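Local coordinates for putative calcium binding protein (Streptomyces coelicolor, PDB 3AKB) that probably acts in calcium-mediated regulation, binding calcium ions in four EF-hand loops of a largely helical chain, at residues Phe10-Gln15 against Ala159-Val164; Ser24-Ala29 against Glu54-Gly59; Gln47-Gly52 against Leu100-Gly105. The protein carries 2 engineered substitutions. All coordinates share one frame; numbering follows the deposited sequence. Where two conformers were deposited one is given.

Interactions 1 and 2 meet at the first EF-hand. Residues 10-15 bring Asp14 and residues 24-29 bring Asp25 to the same calcium ion, so Asp14 OD1 and Asp25 OD1 lie 3.5 Å apart. Away from the metal, in the core between the helices, Phe13 CD1 of interaction 1 packs 3.6 Å from Phe26 CZ of interaction 2. Interaction 3 adjoins interaction 2 on helix 44-64, with Ser27 O 3.5 Å from Tyr50 CE1 and centres about 11 Å apart. It is remote from interaction 1: their centres are about 18 Å apart and their nearest atoms about 7 Å. In sequence, the segments of interactions 2 and 3 alternate, and both are nested within interaction 1.

Interaction 1. Residues Phe10-Gln15 against Ala159-Val164; sequences FTTFDQ and ARYFTV. With CA (calcium ion), chain E.
Phe13 and Phe162 form an offset stack. The ring centroids are 4.4 Å apart and the planes are 13° from parallel. The two side chains come from opposite directions and overlap through their outer parts. Phe13 CE2 lies 3.3 Å from Phe162 CE1, a close fit. In Phe13, CG stands anti to the carbonyl carbon (chi1 -74°), which swings the far end of the ring toward helix 151-161. The opposite face of Phe162 carries Tyr161 CD2 over its centre, 3.5 Å above the plane. Phe162 is therefore held between two aromatic neighbours. Phe13 sits at the end of helix 2-13, the incoming helix of the first EF-hand, and Phe162 follows the last helix of the last EF-hand. The contact thus joins the first and last motifs of the chain. The next residue, Asp14, turns away from the helix and binds calcium through OD1 at 2.3 Å, with Asp16, Asn18, the backbone O of His20, Asp25 and a water completing the site. Thr12 adds a polar link beside the stack. Its OG1 hydrogen-bonds Tyr161 OH at 2.8 Å, approaching near the plane of the tyrosine ring. Thr12 OG1 also bonds Ala8 O. The methyl branch, Thr12 CG2, is turned to the edge of the Phe162 ring, 3.9 Å from CZ. Arg9 makes a cation-pi contact with Tyr161 and hydrogen-bonds its carbonyl oxygen. Gln15 NE2 donates to Thr12 O at 2.8 Å in a nearly straight bond (174°) and also bonds Phe127 O.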
loop_
_atom_site.group_PDB
_atom_site.type_symbol
_atom_site.label_atom_id
_atom_site.label_comp_id
_atom_site.label_asym_id
_atom_site.label_seq_id
_atom_site.Cartn_x
_atom_site.Cartn_y
_atom_site.Cartn_z
ATOM N N PHE A 10 3.050 -10.633 -1.350
ATOM C CA PHE A 10 4.484 -10.378 -1.296
ATOM C C PHE A 10 4.942 -9.431 -2.399
ATOM O O PHE A 10 5.708 -8.499 -2.142
ATOM C CB PHE A 10 5.291 -11.685 -1.350
ATOM C CG PHE A 10 6.779 -11.479 -1.166
ATOM C CD1 PHE A 10 7.301 -11.297 0.108
ATOM C CD2 PHE A 10 7.633 -11.456 -2.250
ATOM C CE1 PHE A 10 8.676 -11.081 0.294
ATOM C CE2 PHE A 10 9.010 -11.237 -2.072
ATOM C CZ PHE A 10 9.516 -11.058 -0.789
ATOM N N THR A 11 4.514 -9.698 -3.627
ATOM C CA THR A 11 4.855 -8.880 -4.784
ATOM C C THR A 11 4.424 -7.420 -4.605
ATOM O O THR A 11 5.145 -6.503 -5.024
ATOM C CB THR A 11 4.231 -9.478 -6.079
ATOM O OG1 THR A 11 4.725 -10.809 -6.289
ATOM C CG2 THR A 11 4.566 -8.634 -7.313
ATOM N N THR A 12 3.269 -7.200 -3.981
ATOM C CA THR A 12 2.771 -5.852 -3.761
ATOM C C THR A 12 3.768 -5.090 -2.884
ATOM O O THR A 12 4.035 -3.910 -3.120
ATOM C CB THR A 12 1.376 -5.869 -3.097
ATOM O OG1 THR A 12 0.441 -6.505 -3.989
ATOM C CG2 THR A 12 0.916 -4.448 -2.794
ATOM N N PHE A 13 4.356 -5.756 -1.897
ATOM C CA PHE A 13 5.340 -5.093 -1.024
ATOM C C PHE A 13 6.729 -5.010 -1.675
ATOM O O PHE A 13 7.457 -4.030 -1.498
ATOM C CB PHE A 13 5.472 -5.836 0.313
ATOM C CG PHE A 13 4.307 -5.638 1.263
ATOM C CD1 PHE A 13 3.840 -4.363 1.584
ATOM C CD2 PHE A 13 3.731 -6.748 1.900
ATOM C CE1 PHE A 13 2.766 -4.207 2.518
ATOM C CE2 PHE A 13 2.665 -6.600 2.831
ATOM C CZ PHE A 13 2.188 -5.322 3.132
ATOM N N ASP A 14 7.074 -6.053 -2.430
ATOM C CA ASP A 14 8.381 -6.129 -3.103
ATOM C C ASP A 14 8.323 -5.354 -4.407
ATOM O O ASP A 14 8.414 -5.916 -5.507
ATOM C CB ASP A 14 8.782 -7.591 -3.324
ATOM C CG ASP A 14 10.156 -7.723 -3.936
ATOM O OD1 ASP A 14 10.973 -6.777 -3.780
ATOM O OD2 ASP A 14 10.430 -8.779 -4.587
ATOM N N GLN A 15 8.236 -4.030 -4.258
ATOM C CA GLN A 15 8.027 -3.121 -5.371
ATOM C C GLN A 15 9.099 -3.198 -6.449
ATOM O O GLN A 15 8.774 -3.057 -7.633
ATOM C CB GLN A 15 7.852 -1.696 -4.841
ATOM C CG GLN A 15 6.486 -1.477 -4.180
ATOM C CD GLN A 15 5.377 -1.259 -5.200
ATOM O OE1 GLN A 15 5.526 -0.435 -6.104
ATOM N NE2 GLN A 15 4.266 -1.958 -5.054
ATOM N N ALA A 159 -6.857 -3.658 4.763
ATOM C CA ALA A 159 -6.924 -4.698 5.803
ATOM C C ALA A 159 -7.358 -6.047 5.210
ATOM O O ALA A 159 -6.776 -7.098 5.520
ATOM C CB ALA A 159 -7.880 -4.285 6.910
ATOM N N ARG A 160 -8.380 -6.017 4.355
ATOM C CA ARG A 160 -8.888 -7.217 3.698
ATOM C C ARG A 160 -7.890 -7.808 2.697
ATOM O O ARG A 160 -7.673 -9.032 2.662
ATOM C CB ARG A 160 -10.211 -6.927 2.980
ATOM C CG ARG A 160 -11.433 -6.789 3.882
ATOM C CD ARG A 160 -12.687 -6.427 3.075
ATOM N NE ARG A 160 -12.554 -5.121 2.419
ATOM C CZ ARG A 160 -13.579 -4.388 1.982
ATOM N NH1 ARG A 160 -14.825 -4.836 2.103
ATOM N NH2 ARG A 160 -13.364 -3.215 1.410
ATOM N N TYR A 161 -7.293 -6.960 1.857
ATOM C CA TYR A 161 -6.345 -7.454 0.855
ATOM C C TYR A 161 -5.169 -8.194 1.511
ATOM O O TYR A 161 -4.727 -9.223 0.983
ATOM C CB TYR A 161 -5.825 -6.326 -0.050
ATOM C CG TYR A 161 -4.779 -6.788 -1.035
ATOM C CD1 TYR A 161 -5.114 -7.568 -2.134
ATOM C CD2 TYR A 161 -3.437 -6.464 -0.845
ATOM C CE1 TYR A 161 -4.124 -8.007 -3.030
ATOM C CE2 TYR A 161 -2.446 -6.888 -1.750
ATOM C CZ TYR A 161 -2.801 -7.662 -2.816
ATOM O OH TYR A 161 -1.824 -8.080 -3.694
ATOM N N PHE A 162 -4.685 -7.696 2.653
ATOM C CA PHE A 162 -3.558 -8.355 3.344
ATOM C C PHE A 162 -3.978 -9.473 4.342
ATOM O O PHE A 162 -3.153 -10.012 5.117
ATOM C CB PHE A 162 -2.567 -7.320 3.909
ATOM C CG PHE A 162 -1.774 -6.606 2.828
ATOM C CD1 PHE A 162 -0.839 -7.306 2.074
ATOM C CD2 PHE A 162 -2.021 -5.270 2.507
ATOM C CE1 PHE A 162 -0.115 -6.679 1.046
ATOM C CE2 PHE A 162 -1.294 -4.632 1.494
ATOM C CZ PHE A 162 -0.350 -5.341 0.755
ATOM N N THR A 163 -5.270 -9.817 4.279
ATOM C CA THR A 163 -5.807 -11.009 4.915
ATOM C C THR A 163 -5.916 -12.084 3.845
ATOM O O THR A 163 -6.923 -12.186 3.126
ATOM C CB THR A 163 -7.183 -10.725 5.533
ATOM O OG1 THR A 163 -7.061 -9.664 6.483
ATOM C CG2 THR A 163 -7.741 -11.965 6.233
ATOM N N VAL A 164 -4.864 -12.878 3.713
ATOM C CA VAL A 164 -4.847 -13.902 2.691
ATOM C C VAL A 164 -5.771 -15.029 3.170
ATOM O O VAL A 164 -5.484 -15.683 4.171
ATOM C CB VAL A 164 -3.426 -14.429 2.450
ATOM C CG1 VAL A 164 -3.468 -15.482 1.372
ATOM C CG2 VAL A 164 -2.480 -13.274 2.066
HETATM CA CA CA E . 12.628 -5.481 -2.913
HETATM O O HOH W 1 14.516 -4.146 -2.442
#

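Interaction 2. Residues Ser24-Ala29 against Glu54-Gly59; sequences SDFSGA and EALWQG. With CA (calcium ion), chain E.
Phe26 points across to helix 44-64 and meets Leu56 and Trp57. The first kind of contact is a CH-pi interaction. Trp57 CB lies over the face of the Phe26 ring, 4.1 Å from its centroid and 22° off the ring normal. Trp57 CA stands above the same ring, so the phenylalanine is laid flat against the helix backbone at this point. The CA atoms of Phe26 and Trp57 are the nearest CA pair of the two segments, 6.6 Å apart.

The second kind is apolar side-chain packing. Phe26 CE1 meets Leu56 CG at 3.6 Å, where the leucine branches. Phe26 CE2 meets Trp57 CE3 at 3.8 Å, near the plane of the indole and at its edge. Both partners cross the phenylalanine at about a right angle. The ring reaches these two residues because a chi1 of -74° turns CG away from the carbonyl side of Phe26. All three side chains are buried. Ile21 touches both Phe26 and Trp57, while Leu56 reaches on to Phe92, Ala96 and Phe99 of helix 89-107.

The third kind is metal binding, by the residue before Phe26. Asp25 grips calcium with both carboxylate oxygens, OD1 at 2.6 Å and OD2 at 2.4 Å. OD2 also accepts a hydrogen bond from Asp22 N, which helps to fix the carboxylate.

Bidentate binding by the last loop ligand is a hallmark of the EF-hand, although glutamate is more usual there than aspartate. Here the outgoing helix of the first EF-hand packs on the incoming helix of the second, as in a paired EF-hand unit whose loops join through the short strands 20-21 and 72-73.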
loop_
_atom_site.group_PDB
_atom_site.type_symbol
_atom_site.label_atom_id
_atom_site.label_comp_id
_atom_site.label_asym_id
_atom_site.label_seq_id
_atom_site.Cartn_x
_atom_site.Cartn_y
_atom_site.Cartn_z
ATOM N N SER A 24 13.630 0.540 1.075
ATOM C CA SER A 24 13.719 1.179 -0.243
ATOM C C SER A 24 12.557 0.792 -1.162
ATOM O O SER A 24 12.184 1.555 -2.060
ATOM C CB SER A 24 15.044 0.915 -0.931
ATOM O OG SER A 24 15.220 -0.460 -1.130
ATOM N N ASP A 25 11.948 -0.369 -0.946
ATOM C CA ASP A 25 10.755 -0.723 -1.736
ATOM C C ASP A 25 9.650 0.282 -1.468
ATOM O O ASP A 25 8.945 0.726 -2.397
ATOM C CB ASP A 25 10.251 -2.119 -1.352
ATOM C CG ASP A 25 11.049 -3.269 -1.987
ATOM O OD1 ASP A 25 11.205 -3.324 -3.238
ATOM O OD2 ASP A 25 11.517 -4.145 -1.209
ATOM N N PHE A 26 9.508 0.639 -0.190
ATOM C CA PHE A 26 8.472 1.586 0.273
ATOM C C PHE A 26 8.780 3.022 -0.140
ATOM O O PHE A 26 7.886 3.725 -0.619
ATOM C CB PHE A 26 8.309 1.472 1.787
ATOM C CG PHE A 26 7.577 0.233 2.222
ATOM C CD1 PHE A 26 6.199 0.281 2.468
ATOM C CD2 PHE A 26 8.259 -0.977 2.420
ATOM C CE1 PHE A 26 5.508 -0.850 2.873
ATOM C CE2 PHE A 26 7.552 -2.106 2.818
ATOM C CZ PHE A 26 6.178 -2.035 3.035
ATOM N N SER A 27 10.026 3.464 0.040
ATOM C CA SER A 27 10.378 4.807 -0.395
ATOM C C SER A 27 10.282 4.928 -1.912
ATOM O O SER A 27 9.910 5.977 -2.397
ATOM C CB SER A 27 11.747 5.244 0.119
ATOM O OG SER A 27 12.776 4.414 -0.376
ATOM N N GLY A 28 10.592 3.854 -2.641
ATOM C CA GLY A 28 10.492 3.869 -4.101
ATOM C C GLY A 28 9.036 4.009 -4.556
ATOM O O GLY A 28 8.750 4.688 -5.568
ATOM N N ALA A 29 8.129 3.372 -3.809
ATOM C CA ALA A 29 6.691 3.465 -4.041
ATOM C C ALA A 29 6.231 4.906 -3.813
ATOM O O ALA A 29 5.474 5.457 -4.615
ATOM C CB ALA A 29 5.909 2.469 -3.147
ATOM N N GLU A 54 7.522 5.144 5.503
ATOM C CA GLU A 54 8.534 4.628 6.450
ATOM C C GLU A 54 7.853 3.934 7.641
ATOM O O GLU A 54 8.318 2.871 8.118
ATOM C CB GLU A 54 9.486 5.733 6.912
ATOM C CG GLU A 54 10.732 5.208 7.672
ATOM C CD GLU A 54 10.516 4.942 9.154
ATOM O OE1 GLU A 54 9.479 5.360 9.700
ATOM O OE2 GLU A 54 11.407 4.307 9.776
ATOM N N ALA A 55 6.767 4.536 8.124
ATOM C CA ALA A 55 6.040 3.951 9.246
ATOM C C ALA A 55 5.427 2.596 8.866
ATOM O O ALA A 55 5.400 1.678 9.684
ATOM C CB ALA A 55 4.968 4.918 9.720
ATOM N N LEU A 56 4.956 2.479 7.631
ATOM C CA LEU A 56 4.381 1.207 7.182
ATOM C C LEU A 56 5.479 0.153 7.091
ATOM O O LEU A 56 5.261 -0.986 7.484
ATOM C CB LEU A 56 3.641 1.367 5.855
ATOM C CG LEU A 56 2.945 0.142 5.246
ATOM C CD1 LEU A 56 2.142 -0.629 6.287
ATOM C CD2 LEU A 56 2.044 0.617 4.122
ATOM N N TRP A 57 6.634 0.524 6.540
ATOM C CA TRP A 57 7.774 -0.356 6.543
ATOM C C TRP A 57 8.074 -0.862 7.955
ATOM O O TRP A 57 8.250 -2.065 8.140
ATOM C CB TRP A 57 8.999 0.373 5.957
ATOM C CG TRP A 57 10.285 -0.230 6.433
ATOM C CD1 TRP A 57 11.197 0.347 7.282
ATOM C CD2 TRP A 57 10.795 -1.541 6.117
ATOM N NE1 TRP A 57 12.258 -0.512 7.495
ATOM C CE2 TRP A 57 12.030 -1.679 6.804
ATOM C CE3 TRP A 57 10.335 -2.607 5.319
ATOM C CZ2 TRP A 57 12.817 -2.840 6.706
ATOM C CZ3 TRP A 57 11.116 -3.771 5.243
ATOM C CH2 TRP A 57 12.344 -3.873 5.927
ATOM N N GLN A 58 8.148 0.042 8.933
ATOM C CA GLN A 58 8.448 -0.389 10.311
ATOM C C GLN A 58 7.371 -1.323 10.834
ATOM O O GLN A 58 7.677 -2.270 11.557
ATOM C CB GLN A 58 8.617 0.785 11.267
ATOM C CG GLN A 58 9.804 1.685 10.932
ATOM C CD GLN A 58 11.193 1.010 10.959
ATOM O OE1 GLN A 58 12.191 1.613 10.532
ATOM N NE2 GLN A 58 11.262 -0.233 11.431
ATOM N N GLY A 59 6.127 -1.078 10.447
ATOM C CA GLY A 59 5.031 -1.957 10.878
ATOM C C GLY A 59 5.205 -3.347 10.304
ATOM O O GLY A 59 5.002 -4.350 10.991
HETATM CA CA CA E . 12.628 -5.481 -2.913
HETATM O O HOH W 1 14.516 -4.146 -2.442
#

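Interaction 3. Residues Gln47-Gly52 against Leu100-Gly105; sequences QALYGG and LHAALG. With CA (calcium ion), chain D.
Ala102 is the bump at the middle of this contact. Its methyl group presses onto the backbone of helix 44-64 at Ala48 and Leu49. Ala102 CB lies 3.6 Å from Ala48 O and 3.7 Å from Leu49 CA. Ala48 CB borders this shallow seat on one side, 4.1 Å from the same methyl. On another side rises the Leu49 side chain. Its CD1 bends over to the other helix, with CG set opposite the backbone N by a chi1 of -167°. There CD1 rests on the backbone beside Ala103, 3.5 Å from its N and 4.0 Å from its CB. Each helix thus places a methyl against the main chain of the other. The two helical segments run roughly antiparallel, with 153° between their directions, and their axes come within 8.3 Å. The CA atoms of Leu49 and Ala102 are only 5.0 Å apart. Leu49 also packs on Leu34 of helix 23-37. Helix 44-64 leads into the second EF-hand loop at Asp65 and helix 89-107 into the third at Asp108, so the contact packs two incoming EF-hand helices together. No hydrogen bond crosses between the segments. Close approach here rests on small alanines and van der Waals contact, with shape fit in place of polar pairing.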
loop_
_atom_site.group_PDB
_atom_site.type_symbol
_atom_site.label_atom_id
_atom_site.label_comp_id
_atom_site.label_asym_id
_atom_site.label_seq_id
_atom_site.Cartn_x
_atom_site.Cartn_y
_atom_site.Cartn_z
ATOM N N GLN A 47 6.556 15.124 2.037
ATOM C CA GLN A 47 7.148 14.706 3.310
ATOM C C GLN A 47 6.211 13.792 4.088
ATOM O O GLN A 47 6.668 12.805 4.697
ATOM C CB GLN A 47 7.590 15.919 4.143
ATOM C CG GLN A 47 8.756 16.659 3.529
ATOM C CD GLN A 47 9.960 15.770 3.410
ATOM O OE1 GLN A 47 10.341 15.346 2.315
ATOM N NE2 GLN A 47 10.532 15.402 4.551
ATOM N N ALA A 48 4.898 14.075 4.042
ATOM C CA ALA A 48 3.948 13.239 4.760
ATOM C C ALA A 48 3.870 11.856 4.119
ATOM O O ALA A 48 3.692 10.882 4.829
ATOM C CB ALA A 48 2.568 13.890 4.824
ATOM N N LEU A 49 3.992 11.769 2.791
ATOM C CA LEU A 49 3.956 10.463 2.134
ATOM C C LEU A 49 5.180 9.610 2.471
ATOM O O LEU A 49 5.045 8.440 2.800
ATOM C CB LEU A 49 3.771 10.573 0.622
ATOM C CG LEU A 49 3.426 9.233 -0.041
ATOM C CD1 LEU A 49 2.000 8.837 0.315
ATOM C CD2 LEU A 49 3.606 9.347 -1.533
ATOM N N TYR A 50 6.367 10.202 2.415
ATOM C CA TYR A 50 7.573 9.455 2.822
ATOM C C TYR A 50 7.491 9.042 4.275
ATOM O O TYR A 50 7.836 7.914 4.607
ATOM C CB TYR A 50 8.827 10.286 2.557
ATOM C CG TYR A 50 9.306 10.221 1.136
ATOM C CD1 TYR A 50 9.854 9.042 0.642
ATOM C CD2 TYR A 50 9.219 11.331 0.282
ATOM C CE1 TYR A 50 10.311 8.951 -0.673
ATOM C CE2 TYR A 50 9.685 11.267 -1.035
ATOM C CZ TYR A 50 10.242 10.063 -1.512
ATOM O OH TYR A 50 10.708 9.949 -2.801
ATOM N N GLY A 51 7.048 9.934 5.153
ATOM C CA GLY A 51 6.905 9.578 6.560
ATOM C C GLY A 51 5.951 8.411 6.765
ATOM O O GLY A 51 6.226 7.481 7.544
ATOM N N GLY A 52 4.818 8.446 6.071
ATOM C CA GLY A 52 3.857 7.350 6.213
ATOM C C GLY A 52 4.379 6.042 5.657
ATOM O O GLY A 52 4.151 4.983 6.228
ATOM N N LEU A 100 -1.730 5.771 4.013
ATOM C CA LEU A 100 -2.947 5.858 3.202
ATOM C C LEU A 100 -3.578 7.257 3.248
ATOM O O LEU A 100 -4.044 7.774 2.235
ATOM C CB LEU A 100 -3.939 4.765 3.615
ATOM C CG LEU A 100 -3.444 3.320 3.412
ATOM C CD1 LEU A 100 -4.411 2.337 4.092
ATOM C CD2 LEU A 100 -3.296 2.975 1.941
ATOM N N HIS A 101 -3.544 7.890 4.415
ATOM C CA HIS A 101 -4.029 9.262 4.529
ATOM C C HIS A 101 -3.216 10.217 3.662
ATOM O O HIS A 101 -3.757 11.075 2.945
ATOM C CB HIS A 101 -3.962 9.699 5.984
ATOM C CG HIS A 101 -4.618 11.019 6.252
ATOM N ND1 HIS A 101 -3.945 12.225 6.317
ATOM C CD2 HIS A 101 -5.922 11.309 6.471
ATOM C CE1 HIS A 101 -4.815 13.192 6.557
ATOM N NE2 HIS A 101 -6.016 12.662 6.666
ATOM N N ALA A 102 -1.894 10.060 3.733
ATOM C CA ALA A 102 -0.987 10.890 2.930
ATOM C C ALA A 102 -1.147 10.664 1.425
ATOM O O ALA A 102 -1.045 11.611 0.628
ATOM C CB ALA A 102 0.461 10.654 3.368
ATOM N N ALA A 103 -1.422 9.414 1.050
ATOM C CA ALA A 103 -1.624 9.044 -0.338
ATOM C C ALA A 103 -2.895 9.696 -0.854
ATOM O O ALA A 103 -2.924 10.221 -1.969
ATOM C CB ALA A 103 -1.701 7.510 -0.469
ATOM N N LEU A 104 -3.953 9.702 -0.047
ATOM C CA LEU A 104 -5.160 10.419 -0.467
ATOM C C LEU A 104 -4.882 11.901 -0.709
ATOM O O LEU A 104 -5.418 12.506 -1.640
ATOM C CB LEU A 104 -6.287 10.270 0.568
ATOM C CG LEU A 104 -6.891 8.859 0.544
ATOM C CD1 LEU A 104 -7.705 8.584 1.767
ATOM C CD2 LEU A 104 -7.803 8.618 -0.684
ATOM N N GLY A 105 -4.055 12.499 0.143
ATOM C CA GLY A 105 -3.718 13.925 -0.028
ATOM C C GLY A 105 -2.996 14.163 -1.339
ATOM O O GLY A 105 -3.251 15.153 -2.039
HETATM CA CA CA D . 12.235 14.383 5.043
#